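Local coordinates for AT-rich DNA-binding protein (Thermus thermophilus, PDB 2DT5) that binds DNA as a homodimeric Rex-family repressor with bound NAD and probably adjusts transcription to the cellular NADH/NAD(+) redox state, at the interface of chains A and B. Numbering follows the deposited sequence. Chains: chain A/B, AT-rich DNA-binding protein.

Contact 1: the interface of chains A and B. Residues chain A 73, 76, 79, 81; chain B 197, 200-201.
A:Trp81, at the start of strand 81-86 of the Rossmann domain, meets B:Ser197 and B:Leu201 near the end of helix 192-201 in the Rex homodimer, and the residues here touch mainly through carbon contacts. B:Ser197 covers one indole face with its CB rather than its hydroxyl: CB stands 3.7 Å from A:Trp81 CE2, displaced toward the rim. B:Leu201 points toward the indole from the other side of the interface and meets its six-membered edge, its CG in the ring plane and its CD2 3.6 Å from A:Trp81 CH2. B:Ile200 adds a branch methyl, CG2, 3.9 Å from the same CH2. The other methyl of B:Leu201, CD1, packs 3.4 Å from A:Gly76 CA. A:Arg79, extended from CG to NE, slides past B:Leu201 antiparallel to it, with NE 3.6 Å from CD2. Without the indole, as with an alanine here, a gap would probably open beneath B:Ser197 CB and beside B:Leu201, and the A:Gly76 carbonyl would lose its indole partner. Within chain A, a hydrogen bond probably helps fix the turn of the indole, whose chi2 is 86°: A:Trp81 NE1 donates to A:Gly76 O at 2.9 Å, with 161° at the hydrogen and the acceptor near the ring plane.

Contact 2: the interface of chains A and B. Residues chain A 4, 8, 51-52; chain B 198, 205-206.
A:Tyr51 ends helix 42-51, probably the recognition helix of the helix-turn-helix in the winged-helix DNA-binding domain, and is gripped by B:Trp205 and B:Arg206 from the C-terminal segment of the partner. In this tightly packed part B:Arg206 NH2 donates to the backbone carbonyl A:Tyr51 O at 2.6 Å, almost straight at 163°, in the carbonyl plane and on a lone pair; NE adds a weak bond to the same oxygen. A bend at chi2 of B:Arg206 brings its guanidinium over one face of the A:Tyr51 ring, with the two planes 20° apart and CZ 3.6 Å from A:Tyr51 CE1. At the far end of that ring the phenol oxygen OH accepts from B:Trp205 NE1 at 3.1 Å, tilted somewhat from the indole plane. Backbone carbonyl and phenol are thus both held, which probably limits turning of the tyrosine. A:Pro4 crosses the indole at about a right angle, its CD 3.7 Å from B:Trp205 CD1. Toward B:Phe198 the contact is looser and apolar. A:Ile8 lays CD1 over the B:Phe198 face, 3.9 Å from the ring centroid and offset toward the rim. A:Phe52 makes more distant contacts, CE2 to B:Phe198 CE1 at 4.0 Å and CD2 to B:Trp205 CZ2 at 3.9 Å.

Contact 3: the interface of chains A and B. Residues chain A 95, 98, 100-101, 145; chain B 188-190, 193.
B:Asp188 OD1, a carboxylate oxygen near the A:Tyr98 phenol, accepts from the backbone N of B:Leu190 at 3.3 Å. That N-H comes from above the carboxylate plane, 71° out of it. A water may also link OD1 to chain A: water 1 is 2.9 Å from A:Tyr98 OH, but its separation from B:Asp188 OD1 is very short, so the bridge is modelled with some doubt. The bond within chain B probably helps hold the turn that brings B:Leu190, which hides most of the chain B surface buried here, to an apolar socket of chain A. Its CD1 sits over the centre of the A:Phe101 ring, 3.3 Å from the centroid, in a CH-pi contact with the two side chains crossing at about a right angle. The same methyl lies in the plane of the A:Tyr98 ring at its edge, 3.8 Å from CD2; with CG anti to the backbone N (chi1 -178°), the tyrosine turns that edge toward it. A:Tyr98, A:Leu95 and B:Phe189 belong to residues that line NAD pockets in this structure, so the interface adjoins the nucleotide site and could respond to its occupancy. The second methyl, B:Leu190 CD2, ends 4.0 Å from A:Leu145 CD1 on strand 143-146.

Contact 1: the interface of chains A and B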
loop_
_atom_site.group_PDB
_atom_site.type_symbol
_atom_site.label_atom_id
_atom_site.label_comp_id
_atom_site.label_asym_id
_atom_site.label_seq_id
_atom_site.Cartn_x
_atom_site.Cartn_y
_atom_site.Cartn_z
ATOM N N HIS A 73 13.535 16.683 2.453
ATOM C CA HIS A 73 14.519 16.343 3.472
ATOM C C HIS A 73 13.970 15.429 4.571
ATOM O O HIS A 73 14.602 14.432 4.917
ATOM C CB HIS A 73 15.100 17.632 4.081
ATOM C CG HIS A 73 16.074 17.399 5.198
ATOM N ND1 HIS A 73 15.678 17.150 6.497
ATOM C CD2 HIS A 73 17.430 17.376 5.208
ATOM C CE1 HIS A 73 16.747 16.987 7.258
ATOM N NE2 HIS A 73 17.823 17.118 6.501
ATOM N N GLY A 76 13.461 12.023 3.297
ATOM C CA GLY A 76 14.662 11.369 2.827
ATOM C C GLY A 76 14.744 11.248 1.314
ATOM O O GLY A 76 15.605 10.536 0.790
ATOM N N ARG A 79 17.989 12.026 -0.911
ATOM C CA ARG A 79 19.108 11.105 -0.836
ATOM C C ARG A 79 18.961 10.034 -1.906
ATOM O O ARG A 79 17.919 9.923 -2.557
ATOM C CB ARG A 79 19.142 10.417 0.528
ATOM C CG ARG A 79 19.419 11.311 1.702
ATOM C CD ARG A 79 19.093 10.548 2.966
ATOM N NE ARG A 79 19.467 11.263 4.185
ATOM C CZ ARG A 79 20.710 11.346 4.653
ATOM N NH1 ARG A 79 21.711 10.760 4.000
ATOM N NH2 ARG A 79 20.948 12.007 5.779
ATOM N N TRP A 81 19.115 6.166 -1.962
ATOM C CA TRP A 81 19.137 4.975 -1.113
ATOM C C TRP A 81 19.489 3.742 -1.924
ATOM O O TRP A 81 19.044 3.572 -3.057
ATOM C CB TRP A 81 17.763 4.741 -0.475
ATOM C CG TRP A 81 17.345 5.836 0.442
ATOM C CD1 TRP A 81 16.697 6.997 0.106
ATOM C CD2 TRP A 81 17.600 5.904 1.849
ATOM N NE1 TRP A 81 16.535 7.784 1.230
ATOM C CE2 TRP A 81 17.079 7.135 2.310
ATOM C CE3 TRP A 81 18.223 5.042 2.768
ATOM C CZ2 TRP A 81 17.163 7.529 3.658
ATOM C CZ3 TRP A 81 18.310 5.433 4.106
ATOM C CH2 TRP A 81 17.778 6.669 4.537
ATOM N N SER B 197 12.391 5.292 4.406
ATOM C CA SER B 197 13.421 6.327 4.422
ATOM C C SER B 197 13.094 7.267 5.581
ATOM O O SER B 197 13.975 7.636 6.354
ATOM C CB SER B 197 13.471 7.082 3.092
ATOM O OG SER B 197 12.182 7.498 2.688
ATOM N N ILE B 200 14.006 5.464 8.838
ATOM C CA ILE B 200 15.446 5.336 9.024
ATOM C C ILE B 200 16.089 6.663 9.439
ATOM O O ILE B 200 17.004 6.679 10.252
ATOM C CB ILE B 200 16.138 4.809 7.739
ATOM C CG1 ILE B 200 15.629 3.403 7.408
ATOM C CG2 ILE B 200 17.650 4.776 7.940
ATOM C CD1 ILE B 200 15.990 2.922 6.013
ATOM N N LEU B 201 15.604 7.772 8.888
ATOM C CA LEU B 201 16.150 9.084 9.231
ATOM C C LEU B 201 15.532 9.683 10.496
ATOM O O LEU B 201 16.111 10.586 11.097
ATOM C CB LEU B 201 15.961 10.061 8.072
ATOM C CG LEU B 201 16.572 9.620 6.746
ATOM C CD1 LEU B 201 16.287 10.679 5.713
ATOM C CD2 LEU B 201 18.074 9.398 6.898
#

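Contact 2: the interface of chains A and B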
loop_
_atom_site.group_PDB
_atom_site.type_symbol
_atom_site.label_atom_id
_atom_site.label_comp_id
_atom_site.label_asym_id
_atom_site.label_seq_id
_atom_site.Cartn_x
_atom_site.Cartn_y
_atom_site.Cartn_z
ATOM N N PRO A 4 3.560 7.619 11.153
ATOM C CA PRO A 4 2.264 8.199 10.771
ATOM C C PRO A 4 1.996 7.945 9.274
ATOM O O PRO A 4 2.231 8.817 8.437
ATOM C CB PRO A 4 2.449 9.683 11.100
ATOM C CG PRO A 4 3.909 9.915 10.794
ATOM C CD PRO A 4 4.563 8.672 11.409
ATOM N N ILE A 8 2.101 10.730 6.267
ATOM C CA ILE A 8 3.162 10.645 5.279
ATOM C C ILE A 8 2.565 10.647 3.884
ATOM O O ILE A 8 3.031 11.388 3.015
ATOM C CB ILE A 8 3.974 9.355 5.452
ATOM C CG1 ILE A 8 4.693 9.369 6.800
ATOM C CG2 ILE A 8 4.983 9.203 4.308
ATOM C CD1 ILE A 8 5.817 10.343 6.877
ATOM N N TYR A 51 2.740 19.485 12.283
ATOM C CA TYR A 51 2.989 18.152 12.846
ATOM C C TYR A 51 4.391 17.685 12.476
ATOM O O TYR A 51 5.053 16.994 13.263
ATOM C CB TYR A 51 1.952 17.134 12.326
ATOM C CG TYR A 51 2.229 15.689 12.740
ATOM C CD1 TYR A 51 1.922 15.229 14.024
ATOM C CD2 TYR A 51 2.851 14.797 11.856
ATOM C CE1 TYR A 51 2.236 13.916 14.420
ATOM C CE2 TYR A 51 3.168 13.492 12.238
ATOM C CZ TYR A 51 2.864 13.054 13.518
ATOM O OH TYR A 51 3.221 11.774 13.896
ATOM N N PHE A 52 4.835 18.060 11.268
ATOM C CA PHE A 52 6.165 17.691 10.790
ATOM C C PHE A 52 7.237 18.771 10.953
ATOM O O PHE A 52 8.342 18.620 10.427
ATOM C CB PHE A 52 6.113 17.253 9.322
ATOM C CG PHE A 52 5.495 15.905 9.118
ATOM C CD1 PHE A 52 4.176 15.784 8.666
ATOM C CD2 PHE A 52 6.212 14.748 9.423
ATOM C CE1 PHE A 52 3.571 14.521 8.522
ATOM C CE2 PHE A 52 5.622 13.483 9.282
ATOM C CZ PHE A 52 4.296 13.366 8.829
ATOM N N PHE B 198 11.821 7.624 5.719
ATOM C CA PHE B 198 11.414 8.505 6.808
ATOM C C PHE B 198 11.786 7.871 8.147
ATOM O O PHE B 198 12.384 8.516 9.007
ATOM C CB PHE B 198 9.900 8.761 6.783
ATOM C CG PHE B 198 9.394 9.478 8.003
ATOM C CD1 PHE B 198 9.522 10.854 8.119
ATOM C CD2 PHE B 198 8.870 8.765 9.076
ATOM C CE1 PHE B 198 9.142 11.510 9.285
ATOM C CE2 PHE B 198 8.490 9.415 10.250
ATOM C CZ PHE B 198 8.627 10.789 10.355
ATOM N N TRP B 205 11.079 9.210 16.063
ATOM C CA TRP B 205 9.966 10.105 15.750
ATOM C C TRP B 205 8.867 10.249 16.803
ATOM O O TRP B 205 8.164 9.286 17.097
ATOM C CB TRP B 205 9.305 9.683 14.441
ATOM C CG TRP B 205 8.226 10.621 14.027
ATOM C CD1 TRP B 205 6.906 10.325 13.803
ATOM C CD2 TRP B 205 8.370 12.025 13.791
ATOM N NE1 TRP B 205 6.223 11.462 13.435
ATOM C CE2 TRP B 205 7.098 12.517 13.414
ATOM C CE3 TRP B 205 9.457 12.912 13.844
ATOM C CZ2 TRP B 205 6.876 13.867 13.114
ATOM C CZ3 TRP B 205 9.238 14.254 13.544
ATOM C CH2 TRP B 205 7.958 14.717 13.176
ATOM N N ARG B 206 8.734 11.456 17.359
ATOM C CA ARG B 206 7.689 11.767 18.335
ATOM C C ARG B 206 7.664 10.967 19.639
ATOM O O ARG B 206 6.690 11.055 20.387
ATOM C CB ARG B 206 6.310 11.625 17.678
ATOM C CG ARG B 206 5.579 12.922 17.319
ATOM C CD ARG B 206 6.337 13.719 16.292
ATOM N NE ARG B 206 5.563 14.804 15.676
ATOM C CZ ARG B 206 4.754 15.651 16.317
ATOM N NH1 ARG B 206 4.555 15.566 17.633
ATOM N NH2 ARG B 206 4.178 16.634 15.641
#

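Contact 3: the interface of chains A and B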
loop_
_atom_site.group_PDB
_atom_site.type_symbol
_atom_site.label_atom_id
_atom_site.label_comp_id
_atom_site.label_asym_id
_atom_site.label_seq_id
_atom_site.Cartn_x
_atom_site.Cartn_y
_atom_site.Cartn_z
ATOM N N LEU A 95 9.344 -7.261 -9.498
ATOM C CA LEU A 95 9.703 -5.969 -8.916
ATOM C C LEU A 95 10.998 -5.390 -9.515
ATOM O O LEU A 95 11.150 -4.172 -9.643
ATOM C CB LEU A 95 9.826 -6.094 -7.391
ATOM C CG LEU A 95 8.508 -6.245 -6.596
ATOM C CD1 LEU A 95 8.794 -6.729 -5.155
ATOM C CD2 LEU A 95 7.779 -4.928 -6.575
ATOM N N TYR A 98 9.965 -3.440 -12.383
ATOM C CA TYR A 98 8.936 -2.413 -12.177
ATOM C C TYR A 98 9.581 -1.026 -12.254
ATOM O O TYR A 98 10.506 -0.726 -11.497
ATOM C CB TYR A 98 8.249 -2.646 -10.837
ATOM C CG TYR A 98 7.138 -1.686 -10.534
ATOM C CD1 TYR A 98 6.028 -1.585 -11.371
ATOM C CD2 TYR A 98 7.191 -0.882 -9.402
ATOM C CE1 TYR A 98 4.989 -0.700 -11.076
ATOM C CE2 TYR A 98 6.171 0.004 -9.099
ATOM C CZ TYR A 98 5.071 0.090 -9.935
ATOM O OH TYR A 98 4.063 0.962 -9.619
ATOM N N GLY A 100 8.814 1.865 -11.162
ATOM C CA GLY A 100 8.369 2.849 -10.192
ATOM C C GLY A 100 9.283 3.172 -9.026
ATOM O O GLY A 100 8.811 3.656 -8.011
ATOM N N PHE A 101 10.580 2.927 -9.135
ATOM C CA PHE A 101 11.459 3.237 -8.014
ATOM C C PHE A 101 11.841 4.725 -7.892
ATOM O O PHE A 101 12.003 5.253 -6.784
ATOM C CB PHE A 101 12.726 2.375 -8.075
ATOM C CG PHE A 101 12.494 0.929 -7.704
ATOM C CD1 PHE A 101 12.080 0.001 -8.657
ATOM C CD2 PHE A 101 12.663 0.504 -6.391
ATOM C CE1 PHE A 101 11.836 -1.336 -8.304
ATOM C CE2 PHE A 101 12.422 -0.826 -6.024
ATOM C CZ PHE A 101 12.009 -1.744 -6.980
ATOM N N LEU A 145 14.021 -5.309 -0.106
ATOM C CA LEU A 145 12.674 -5.696 -0.406
ATOM C C LEU A 145 12.651 -7.203 -0.097
ATOM O O LEU A 145 13.301 -7.955 -0.804
ATOM C CB LEU A 145 12.273 -5.488 -1.900
ATOM C CG LEU A 145 12.533 -4.162 -2.634
ATOM C CD1 LEU A 145 11.322 -3.775 -3.486
ATOM C CD2 LEU A 145 12.878 -3.045 -1.669
ATOM N N ASP B 188 0.325 0.262 -5.385
ATOM C CA ASP B 188 1.693 0.751 -5.528
ATOM C C ASP B 188 2.476 0.065 -4.428
ATOM O O ASP B 188 2.469 0.506 -3.296
ATOM C CB ASP B 188 1.758 2.271 -5.372
ATOM C CG ASP B 188 3.178 2.783 -5.312
ATOM O OD1 ASP B 188 4.064 2.176 -5.954
ATOM O OD2 ASP B 188 3.405 3.798 -4.625
ATOM N N PHE B 189 3.109 -1.052 -4.773
ATOM C CA PHE B 189 3.882 -1.846 -3.828
ATOM C C PHE B 189 5.119 -1.131 -3.330
ATOM O O PHE B 189 5.750 -1.581 -2.387
ATOM C CB PHE B 189 4.294 -3.180 -4.474
ATOM C CG PHE B 189 3.249 -4.251 -4.375
ATOM C CD1 PHE B 189 3.243 -5.311 -5.260
ATOM C CD2 PHE B 189 2.281 -4.208 -3.378
ATOM C CE1 PHE B 189 2.287 -6.324 -5.160
ATOM C CE2 PHE B 189 1.326 -5.210 -3.267
ATOM C CZ PHE B 189 1.327 -6.272 -4.161
ATOM N N LEU B 190 5.474 -0.022 -3.967
ATOM C CA LEU B 190 6.660 0.716 -3.550
ATOM C C LEU B 190 6.354 1.929 -2.669
ATOM O O LEU B 190 7.255 2.656 -2.267
ATOM C CB LEU B 190 7.482 1.133 -4.779
ATOM C CG LEU B 190 8.105 -0.044 -5.553
ATOM C CD1 LEU B 190 9.181 0.465 -6.500
ATOM C CD2 LEU B 190 8.719 -1.011 -4.595
ATOM N N LEU B 193 8.477 2.465 0.544
ATOM C CA LEU B 193 9.861 2.931 0.516
ATOM C C LEU B 193 10.080 4.262 1.229
ATOM O O LEU B 193 11.048 4.436 1.981
ATOM C CB LEU B 193 10.336 3.071 -0.923
ATOM C CG LEU B 193 10.567 1.761 -1.661
ATOM C CD1 LEU B 193 11.082 2.030 -3.050
ATOM C CD2 LEU B 193 11.561 0.919 -0.873
HETATM O O HOH W 1 5.014 3.176 -7.944
#

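Helix 192-201 of chain B serves all three contacts: it gives B:Ser197, B:Ile200 and B:Leu201 to contact 1, B:Phe198 to contact 2 and B:Leu193 to contact 3. Between C-alpha centres, contacts 1 and 2 lie about 13 Å apart, contacts 1 and 3 about 16 Å, and contacts 2 and 3 about 22 Å. Contact 1 is thus the nearer neighbour of both the winged-helix side, contact 2, and the nucleotide-binding side, contact 3, at the corner of the three. With its two-fold twin, this shared helix links both domains of the partner, a plausible route for coupling NAD binding to the DNA-binding domains.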